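Local coordinates for protein phytase (Citrobacter braakii, PDB 3ZHC) that belongs to branch 2 of the histidine phosphatase superfamily, a family of enzymes with an alpha/beta fold built around a mixed beta sheet, at residues Arg114-Gly119 with Val134-Asp139; Leu277-Pro282 with Arg286-Pro291; Gln385-Ser388 with Pro392-Lys395. The protein carries 2 engineered substitutions. All coordinates share one frame; numbering follows the deposited sequence.

Interaction 1. Residues Arg114-Gly119 with Val134-Asp139; sequences RTRKTG and VHYQKD. With FMT (formic acid), chain T.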
loop_
_atom_site.group_PDB
_atom_site.type_symbol
_atom_site.label_atom_id
_atom_site.label_comp_id
_atom_site.label_asym_id
_atom_site.label_seq_id
_atom_site.Cartn_x
_atom_site.Cartn_y
_atom_site.Cartn_z
ATOM N N ARG B 114 -8.828 -29.278 7.055
ATOM C CA ARG B 114 -8.119 -28.026 7.447
ATOM C C ARG B 114 -8.941 -27.073 8.302
ATOM O O ARG B 114 -8.415 -26.479 9.250
ATOM C CB ARG B 114 -7.533 -27.284 6.231
ATOM C CG ARG B 114 -8.506 -26.731 5.204
ATOM C CD ARG B 114 -7.707 -26.040 4.075
ATOM N NE ARG B 114 -8.552 -25.643 2.941
ATOM C CZ ARG B 114 -8.581 -26.223 1.724
ATOM N NH1 ARG B 114 -7.798 -27.260 1.396
ATOM N NH2 ARG B 114 -9.421 -25.735 0.802
ATOM N N THR B 115 -10.220 -26.935 7.967
ATOM C CA THR B 115 -11.131 -26.094 8.734
ATOM C C THR B 115 -11.538 -26.812 10.041
ATOM O O THR B 115 -11.498 -26.218 11.100
ATOM C CB THR B 115 -12.365 -25.701 7.908
ATOM O OG1 THR B 115 -12.902 -26.849 7.297
ATOM C CG2 THR B 115 -11.979 -24.698 6.802
ATOM N N ARG B 116 -11.915 -28.087 9.935
ATOM C CA ARG B 116 -12.311 -28.909 11.108
ATOM C C ARG B 116 -11.231 -28.957 12.193
ATOM O O ARG B 116 -11.535 -28.743 13.370
ATOM C CB ARG B 116 -12.700 -30.330 10.673
ATOM C CG ARG B 116 -14.158 -30.439 10.106
ATOM C CD ARG B 116 -14.370 -31.687 9.231
ATOM N NE ARG B 116 -13.546 -32.695 9.790
ATOM C CZ ARG B 116 -12.641 -33.448 9.177
ATOM N NH1 ARG B 116 -12.403 -33.424 7.863
ATOM N NH2 ARG B 116 -11.983 -34.281 9.922
ATOM N N LYS B 117 -9.984 -29.229 11.787
ATOM C CA LYS B 117 -8.842 -29.222 12.721
ATOM C C LYS B 117 -8.459 -27.809 13.182
ATOM O O LYS B 117 -7.815 -27.668 14.223
ATOM C CB LYS B 117 -7.593 -29.921 12.138
ATOM C CG LYS B 117 -7.761 -31.388 11.723
ATOM C CD LYS B 117 -8.608 -32.221 12.672
ATOM C CE LYS B 117 -8.616 -33.657 12.226
ATOM N NZ LYS B 117 -7.303 -34.341 12.467
ATOM N N THR B 118 -8.827 -26.768 12.412
ATOM C CA THR B 118 -8.632 -25.371 12.889
ATOM C C THR B 118 -9.624 -25.095 14.055
ATOM O O THR B 118 -9.261 -24.447 15.028
ATOM C CB THR B 118 -8.750 -24.339 11.767
ATOM O OG1 THR B 118 -7.639 -24.485 10.884
ATOM C CG2 THR B 118 -8.750 -22.905 12.331
ATOM N N GLY B 119 -10.859 -25.600 13.937
ATOM C CA GLY B 119 -11.848 -25.526 15.037
ATOM C C GLY B 119 -11.313 -26.233 16.285
ATOM O O GLY B 119 -11.378 -25.693 17.402
ATOM N N VAL B 134 -17.021 -29.259 17.834
ATOM C CA VAL B 134 -16.763 -28.603 16.574
ATOM C C VAL B 134 -17.877 -29.085 15.660
ATOM O O VAL B 134 -17.899 -30.257 15.285
ATOM C CB VAL B 134 -15.369 -28.963 15.979
ATOM C CG1 VAL B 134 -15.168 -28.296 14.614
ATOM C CG2 VAL B 134 -14.243 -28.571 16.937
ATOM N N HIS B 135 -18.816 -28.190 15.316
ATOM C CA HIS B 135 -19.923 -28.545 14.416
ATOM C C HIS B 135 -19.484 -28.481 12.952
ATOM O O HIS B 135 -18.674 -27.620 12.564
ATOM C CB HIS B 135 -21.137 -27.631 14.622
ATOM C CG HIS B 135 -21.766 -27.749 15.969
ATOM N ND1 HIS B 135 -22.743 -28.673 16.255
ATOM C CD2 HIS B 135 -21.558 -27.058 17.108
ATOM C CE1 HIS B 135 -23.108 -28.544 17.516
ATOM N NE2 HIS B 135 -22.401 -27.569 18.056
ATOM N N TYR B 136 -20.028 -29.397 12.158
ATOM C CA TYR B 136 -19.782 -29.476 10.711
ATOM C C TYR B 136 -20.783 -30.438 10.093
ATOM O O TYR B 136 -21.315 -31.298 10.794
ATOM C CB TYR B 136 -18.334 -29.942 10.397
ATOM C CG TYR B 136 -17.948 -31.269 11.061
ATOM C CD1 TYR B 136 -17.448 -31.292 12.358
ATOM C CD2 TYR B 136 -18.094 -32.494 10.387
ATOM C CE1 TYR B 136 -17.091 -32.501 12.990
ATOM C CE2 TYR B 136 -17.739 -33.713 11.008
ATOM C CZ TYR B 136 -17.240 -33.696 12.316
ATOM O OH TYR B 136 -16.894 -34.846 12.933
ATOM N N GLN B 137 -21.037 -30.296 8.787
ATOM C CA GLN B 137 -21.941 -31.213 8.078
ATOM C C GLN B 137 -21.296 -32.586 8.055
ATOM O O GLN B 137 -20.135 -32.702 7.711
ATOM C CB GLN B 137 -22.255 -30.733 6.639
ATOM C CG GLN B 137 -22.941 -29.361 6.554
ATOM C CD GLN B 137 -24.295 -29.318 7.269
ATOM O OE1 GLN B 137 -24.479 -28.567 8.230
ATOM N NE2 GLN B 137 -25.235 -30.130 6.807
ATOM N N LYS B 138 -22.062 -33.618 8.434
ATOM C CA LYS B 138 -21.541 -35.010 8.520
ATOM C C LYS B 138 -21.461 -35.714 7.164
ATOM O O LYS B 138 -20.739 -36.718 7.040
ATOM C CB LYS B 138 -22.344 -35.843 9.543
ATOM C CG LYS B 138 -22.297 -35.275 11.007
ATOM C CD LYS B 138 -20.893 -35.364 11.627
ATOM C CE LYS B 138 -20.838 -34.780 13.028
ATOM N NZ LYS B 138 -21.086 -33.304 13.040
ATOM N N ASP B 139 -22.191 -35.216 6.144
ATOM C CA ASP B 139 -22.020 -35.720 4.765
ATOM C C ASP B 139 -20.720 -35.062 4.260
ATOM O O ASP B 139 -20.738 -34.057 3.518
ATOM C CB ASP B 139 -23.236 -35.409 3.878
ATOM C CG ASP B 139 -23.142 -36.059 2.460
ATOM O OD1 ASP B 139 -22.188 -36.843 2.175
ATOM O OD2 ASP B 139 -24.044 -35.774 1.626
HETATM C C FMT T . -22.538 -26.047 21.557
HETATM O O1 FMT T . -21.365 -25.799 21.891
HETATM O O2 FMT T . -22.848 -26.926 20.745
#

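Interaction 2. Residues Leu277-Pro282 with Arg286-Pro291; sequences LLQRTP and RSRATP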
loop_
_atom_site.group_PDB
_atom_site.type_symbol
_atom_site.label_atom_id
_atom_site.label_comp_id
_atom_site.label_asym_id
_atom_site.label_seq_id
_atom_site.Cartn_x
_atom_site.Cartn_y
_atom_site.Cartn_z
ATOM N N LEU B 277 -9.604 -9.541 -7.290
ATOM C CA LEU B 277 -10.408 -9.733 -8.494
ATOM C C LEU B 277 -11.455 -10.849 -8.348
ATOM O O LEU B 277 -12.640 -10.629 -8.597
ATOM C CB LEU B 277 -9.512 -10.047 -9.711
ATOM C CG LEU B 277 -8.612 -8.943 -10.230
ATOM C CD1 LEU B 277 -7.852 -9.443 -11.438
ATOM C CD2 LEU B 277 -9.417 -7.650 -10.585
ATOM N N LEU B 278 -11.021 -12.033 -7.943
ATOM C CA LEU B 278 -11.926 -13.218 -7.933
ATOM C C LEU B 278 -12.845 -13.356 -6.723
ATOM O O LEU B 278 -13.886 -14.014 -6.835
ATOM C CB LEU B 278 -11.111 -14.527 -8.121
ATOM C CG LEU B 278 -10.325 -14.674 -9.438
ATOM C CD1 LEU B 278 -9.615 -16.050 -9.466
ATOM C CD2 LEU B 278 -11.201 -14.486 -10.705
ATOM N N GLN B 279 -12.483 -12.747 -5.581
ATOM C CA GLN B 279 -13.275 -12.897 -4.327
ATOM C C GLN B 279 -13.803 -11.612 -3.689
ATOM O O GLN B 279 -14.800 -11.674 -2.953
ATOM C CB GLN B 279 -12.444 -13.663 -3.292
ATOM C CG GLN B 279 -11.936 -15.065 -3.779
ATOM C CD GLN B 279 -13.053 -16.104 -3.970
ATOM O OE1 GLN B 279 -14.224 -15.879 -3.603
ATOM N NE2 GLN B 279 -12.692 -17.258 -4.544
ATOM N N ARG B 280 -13.159 -10.455 -3.945
ATOM C CA ARG B 280 -13.635 -9.170 -3.362
ATOM C C ARG B 280 -14.530 -8.323 -4.317
ATOM O O ARG B 280 -15.250 -7.437 -3.851
ATOM C CB ARG B 280 -12.475 -8.319 -2.861
ATOM C CG ARG B 280 -11.499 -9.036 -1.897
ATOM C CD ARG B 280 -10.785 -8.052 -0.911
ATOM N NE ARG B 280 -10.582 -6.747 -1.533
ATOM C CZ ARG B 280 -11.200 -5.596 -1.222
ATOM N NH1 ARG B 280 -12.103 -5.490 -0.222
ATOM N NH2 ARG B 280 -10.892 -4.511 -1.928
ATOM N N THR B 281 -14.481 -8.597 -5.625
ATOM C CA THR B 281 -15.340 -7.929 -6.603
ATOM C C THR B 281 -16.789 -8.097 -6.145
ATOM O O THR B 281 -17.273 -9.216 -6.103
ATOM C CB THR B 281 -15.135 -8.506 -8.016
ATOM O OG1 THR B 281 -13.776 -8.308 -8.404
ATOM C CG2 THR B 281 -16.085 -7.831 -9.060
ATOM N N PRO B 282 -17.482 -6.968 -5.780
ATOM C CA PRO B 282 -18.846 -7.024 -5.175
ATOM C C PRO B 282 -19.820 -7.985 -5.824
ATOM O O PRO B 282 -20.537 -8.663 -5.123
ATOM C CB PRO B 282 -19.341 -5.579 -5.324
ATOM C CG PRO B 282 -18.118 -4.778 -5.184
ATOM C CD PRO B 282 -17.030 -5.560 -5.901
ATOM N N ARG B 286 -20.786 -10.450 -2.805
ATOM C CA ARG B 286 -22.161 -10.327 -2.269
ATOM C C ARG B 286 -22.860 -11.659 -2.199
ATOM O O ARG B 286 -23.404 -12.017 -1.167
ATOM C CB ARG B 286 -23.010 -9.358 -3.110
ATOM C CG ARG B 286 -22.721 -7.899 -2.898
ATOM C CD ARG B 286 -23.667 -7.003 -3.769
ATOM N NE ARG B 286 -25.084 -7.162 -3.374
ATOM C CZ ARG B 286 -26.127 -7.515 -4.163
ATOM N NH1 ARG B 286 -26.000 -7.752 -5.475
ATOM N NH2 ARG B 286 -27.343 -7.613 -3.607
ATOM N N SER B 287 -22.848 -12.387 -3.306
ATOM C CA SER B 287 -23.465 -13.727 -3.367
ATOM C C SER B 287 -22.780 -14.722 -2.422
ATOM O O SER B 287 -23.445 -15.395 -1.645
ATOM C CB SER B 287 -23.408 -14.261 -4.791
ATOM O OG SER B 287 -24.072 -13.365 -5.694
ATOM N N ARG B 288 -21.444 -14.792 -2.505
ATOM C CA ARG B 288 -20.648 -15.773 -1.726
ATOM C C ARG B 288 -20.630 -15.519 -0.225
ATOM O O ARG B 288 -20.621 -16.457 0.543
ATOM C CB ARG B 288 -19.203 -15.885 -2.266
ATOM C CG ARG B 288 -19.069 -16.754 -3.470
ATOM C CD ARG B 288 -17.638 -16.755 -4.018
ATOM N NE ARG B 288 -17.441 -17.762 -5.091
ATOM C CZ ARG B 288 -16.426 -17.774 -5.990
ATOM N NH1 ARG B 288 -15.466 -16.824 -5.986
ATOM N NH2 ARG B 288 -16.371 -18.754 -6.912
ATOM N N ALA B 289 -20.623 -14.242 0.176
ATOM C CA ALA B 289 -20.616 -13.864 1.609
ATOM C C ALA B 289 -21.988 -13.894 2.282
ATOM O O ALA B 289 -22.043 -13.783 3.503
ATOM C CB ALA B 289 -19.989 -12.463 1.795
ATOM N N THR B 290 -23.084 -14.045 1.514
ATOM C CA THR B 290 -24.475 -13.911 2.076
ATOM C C THR B 290 -24.793 -14.841 3.292
ATOM O O THR B 290 -25.239 -14.324 4.346
ATOM C CB THR B 290 -25.595 -13.991 0.943
ATOM O OG1 THR B 290 -25.554 -12.789 0.157
ATOM C CG2 THR B 290 -26.993 -14.148 1.525
ATOM N N PRO B 291 -24.569 -16.178 3.163
ATOM C CA PRO B 291 -24.804 -17.076 4.307
ATOM C C PRO B 291 -24.010 -16.701 5.565
ATOM O O PRO B 291 -24.571 -16.710 6.645
ATOM C CB PRO B 291 -24.357 -18.432 3.778
ATOM C CG PRO B 291 -24.515 -18.345 2.360
ATOM C CD PRO B 291 -24.183 -16.950 1.973
#

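Interaction 3. Residues Gln385-Ser388 with Pro392-Lys395; sequences QPLS and PAGK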
loop_
_atom_site.group_PDB
_atom_site.type_symbol
_atom_site.label_atom_id
_atom_site.label_comp_id
_atom_site.label_asym_id
_atom_site.label_seq_id
_atom_site.Cartn_x
_atom_site.Cartn_y
_atom_site.Cartn_z
ATOM N N GLN B 385 5.677 -17.764 18.143
ATOM C CA GLN B 385 5.736 -16.829 19.236
ATOM C C GLN B 385 4.588 -17.090 20.219
ATOM O O GLN B 385 3.426 -17.057 19.806
ATOM C CB GLN B 385 5.672 -15.378 18.697
ATOM C CG GLN B 385 5.561 -14.253 19.771
ATOM C CD GLN B 385 6.704 -14.251 20.745
ATOM O OE1 GLN B 385 7.871 -14.268 20.349
ATOM N NE2 GLN B 385 6.384 -14.223 22.037
ATOM N N PRO B 386 4.910 -17.368 21.528
ATOM C CA PRO B 386 3.811 -17.531 22.503
ATOM C C PRO B 386 3.016 -16.223 22.652
ATOM O O PRO B 386 3.617 -15.174 22.880
ATOM C CB PRO B 386 4.530 -17.907 23.810
ATOM C CG PRO B 386 5.967 -17.505 23.611
ATOM C CD PRO B 386 6.236 -17.600 22.149
ATOM N N LEU B 387 1.687 -16.299 22.508
ATOM C CA LEU B 387 0.821 -15.100 22.573
ATOM C C LEU B 387 0.152 -14.939 23.943
ATOM O O LEU B 387 -0.255 -15.921 24.566
ATOM C CB LEU B 387 -0.247 -15.134 21.468
ATOM C CG LEU B 387 0.236 -15.167 20.009
ATOM C CD1 LEU B 387 -0.965 -15.267 19.057
ATOM C CD2 LEU B 387 1.078 -13.958 19.681
ATOM N N SER B 388 0.051 -13.685 24.388
ATOM C CA SER B 388 -0.558 -13.319 25.679
ATOM C C SER B 388 -0.967 -11.852 25.649
ATOM O O SER B 388 -0.833 -11.207 24.633
ATOM C CB SER B 388 0.438 -13.549 26.812
ATOM O OG SER B 388 1.490 -12.595 26.764
ATOM N N PRO B 392 0.955 -9.537 22.524
ATOM C CA PRO B 392 -0.319 -9.787 21.847
ATOM C C PRO B 392 -0.197 -10.169 20.387
ATOM O O PRO B 392 0.846 -9.940 19.746
ATOM C CB PRO B 392 -1.024 -8.428 21.963
ATOM C CG PRO B 392 0.084 -7.455 21.891
ATOM C CD PRO B 392 1.225 -8.085 22.626
ATOM N N ALA B 393 -1.276 -10.752 19.869
ATOM C CA ALA B 393 -1.405 -11.034 18.452
ATOM C C ALA B 393 -1.586 -9.712 17.751
ATOM O O ALA B 393 -1.991 -8.724 18.378
ATOM C CB ALA B 393 -2.601 -11.940 18.188
ATOM N N GLY B 394 -1.284 -9.675 16.460
ATOM C CA GLY B 394 -1.526 -8.490 15.658
ATOM C C GLY B 394 -3.031 -8.208 15.617
ATOM O O GLY B 394 -3.844 -9.134 15.606
ATOM N N LYS B 395 -3.390 -6.930 15.618
ATOM C CA LYS B 395 -4.788 -6.508 15.557
ATOM C C LYS B 395 -4.868 -5.194 14.782
ATOM O O LYS B 395 -4.185 -4.210 15.140
ATOM C CB LYS B 395 -5.376 -6.372 16.962
ATOM C CG LYS B 395 -6.890 -6.172 17.000
ATOM C CD LYS B 395 -7.467 -6.380 18.428
ATOM C CE LYS B 395 -9.031 -6.318 18.432
ATOM N NZ LYS B 395 -9.679 -6.726 19.756
#

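Interaction 1. Residues Arg114-Gly119 with Val134-Asp139
The ring of Tyr136 lies between two side chains. Arg116 covers one face with its aliphatic part. Arg116 CD sits 4.1 Å from the centroid of the Tyr136 ring, offset toward the rim, in a CH-pi contact. Arg116 CG follows alongside, 4.0 Å from Tyr136 CG. The opposite face takes the amine of Lys138, with Lys138 NZ 3.8 Å above the Tyr136 ring plane and over its centre. Lys138 NZ also gives a hydrogen bond of 3.0 Å to Tyr136 O, which holds the lysine folded back over the ring. At the edge of the His135 ring, NE2 gives an almost straight hydrogen bond (169°) of 2.8 Å to O2 of formic acid, which probably comes from the crystallisation liquor.

Tyr136 CG stands between its backbone N and carbonyl carbon (chi1 55°), and this turns the ring toward the helix. The Arg116 chain bends at chi3. The guanidinium and ring planes are 49° apart. Arg116 CZ is 5.6 Å from the Tyr136 ring centroid, so any cation-pi attraction is weak at most. Arg116 NH1 has weak polar partners in Thr111 O and Glu140.

Val134 packs on the helix backbone. Val134 CG2 lies 3.8 Å from Gly119 C, and Val134 CG1 lies 3.9 Å from Arg116 O. Gly119 has no side chain, and the valine comes close to the main chain there.

The contact belongs to a beta-alpha-beta unit. Strand 105-109 leads into helix 113-126, and the chain returns in strand 134-135, parallel to the first.

No hydrogen bond joins the two segments. Lys138, from the tyrosine's own segment, may interact favourably with the far face. Across the contact, Arg116 offers CH-pi packing with at most a weak cationic share.

Interaction 2. Residues Leu277-Pro282 with Arg286-Pro291
Arg286 N gives Pro282 O a hydrogen bond of 2.9 Å, nearly straight at 164°. It closes the first turn of helix 282-301. The aliphatic part of Arg286 then passes the same oxygen, with Arg286 CG 3.2 Å from Pro282 O. Its NE goes elsewhere, to Ile424 O.

The second polar link is weaker. Arg288 reaches across as an extended chain and meets the bent side chain of Gln279 at about a right angle. Arg288 NH1 gives Gln279 OE1 a weak hydrogen bond of 2.8 Å, with only 126° at the hydrogen. The firmer partner of Gln279 OE1 is Asn330 ND2, on helix 325-335. Leu278 O lies near the plane of the guanidinium, 3.3 Å from Arg288 NH1, at too poor an angle to bond.

Thr281 makes the corner between the helices. It holds the N-cap position of helix 282-301 but makes no capping bond. Thr281 OG1 gives a hydrogen bond of 2.6 Å to Leu277 O, on helix 260-280.

This is a tight helix-helix corner with little apolar packing. Gln279 NE2, a second donor, lies an unfavourable 3.2 Å from Arg288 NH1. Two carbonyl-type oxygens, Leu278 O and Gln279 OE1, also lie close to Arg288 NH1 and may offset part of its charge.

Interaction 3. Residues Gln385-Ser388 with Pro392-Lys395
Leu387 sets its CG beside the backbone N and opposite the carbonyl carbon (chi1 -60°), and its CD1 then continues the chain outward (chi2 177°). This brings the branched end to residues 392-395. Leu387 CD1 meets Ala393 CB at 3.8 Å, methyl to methyl. Leu387 CD2 lies against the main chain, 4.0 Å from Pro392 O. The pair is covered by helix 71-90, where Leu80 touches both Leu387 and Ala393, and Tyr83 touches Leu387 and Pro392.

The two segments are the arms of a short loop. It follows helix 378-382 and leads into strand 394-398, which runs antiparallel to strand 366-375 in the main mixed sheet. Ala393 also rests on Val374 of that strand.

At the neck of the loop, Ser388 O receives a CA-H...O contact from Pro392 CA at 3.2 Å, with 131° at the hydrogen. Pro392 N is also near this oxygen but has no hydrogen to give. Ser388 OG is bonded to Lys391 N, within the loop.

The backbone of Leu387 is bonded to helix 71-90 through both its N and its O: the N bonds to Glu79 OE1 and the O to Gln82 NE2.

In the fold
Interactions 1 and 3 are partly buried and reach the same mixed sheet. Interaction 1 joins a helix to a strand within one beta-alpha-beta unit. Interaction 3 closes a loop that feeds another strand. Neither has a hydrogen bond between its segments. Apolar, CH-pi and CA-H...O contacts do the work instead. Interaction 2 is a surface contact, although its centre is the closest of the three to the chain centre. It lies at a turn between two consecutive helices and is mainly polar. It sits across the chain's centre from interaction 3, with contact centres about 30 Å apart. Interaction 1 is centred about 22 Å from the centre of interaction 2 and about 25 Å from that of interaction 3.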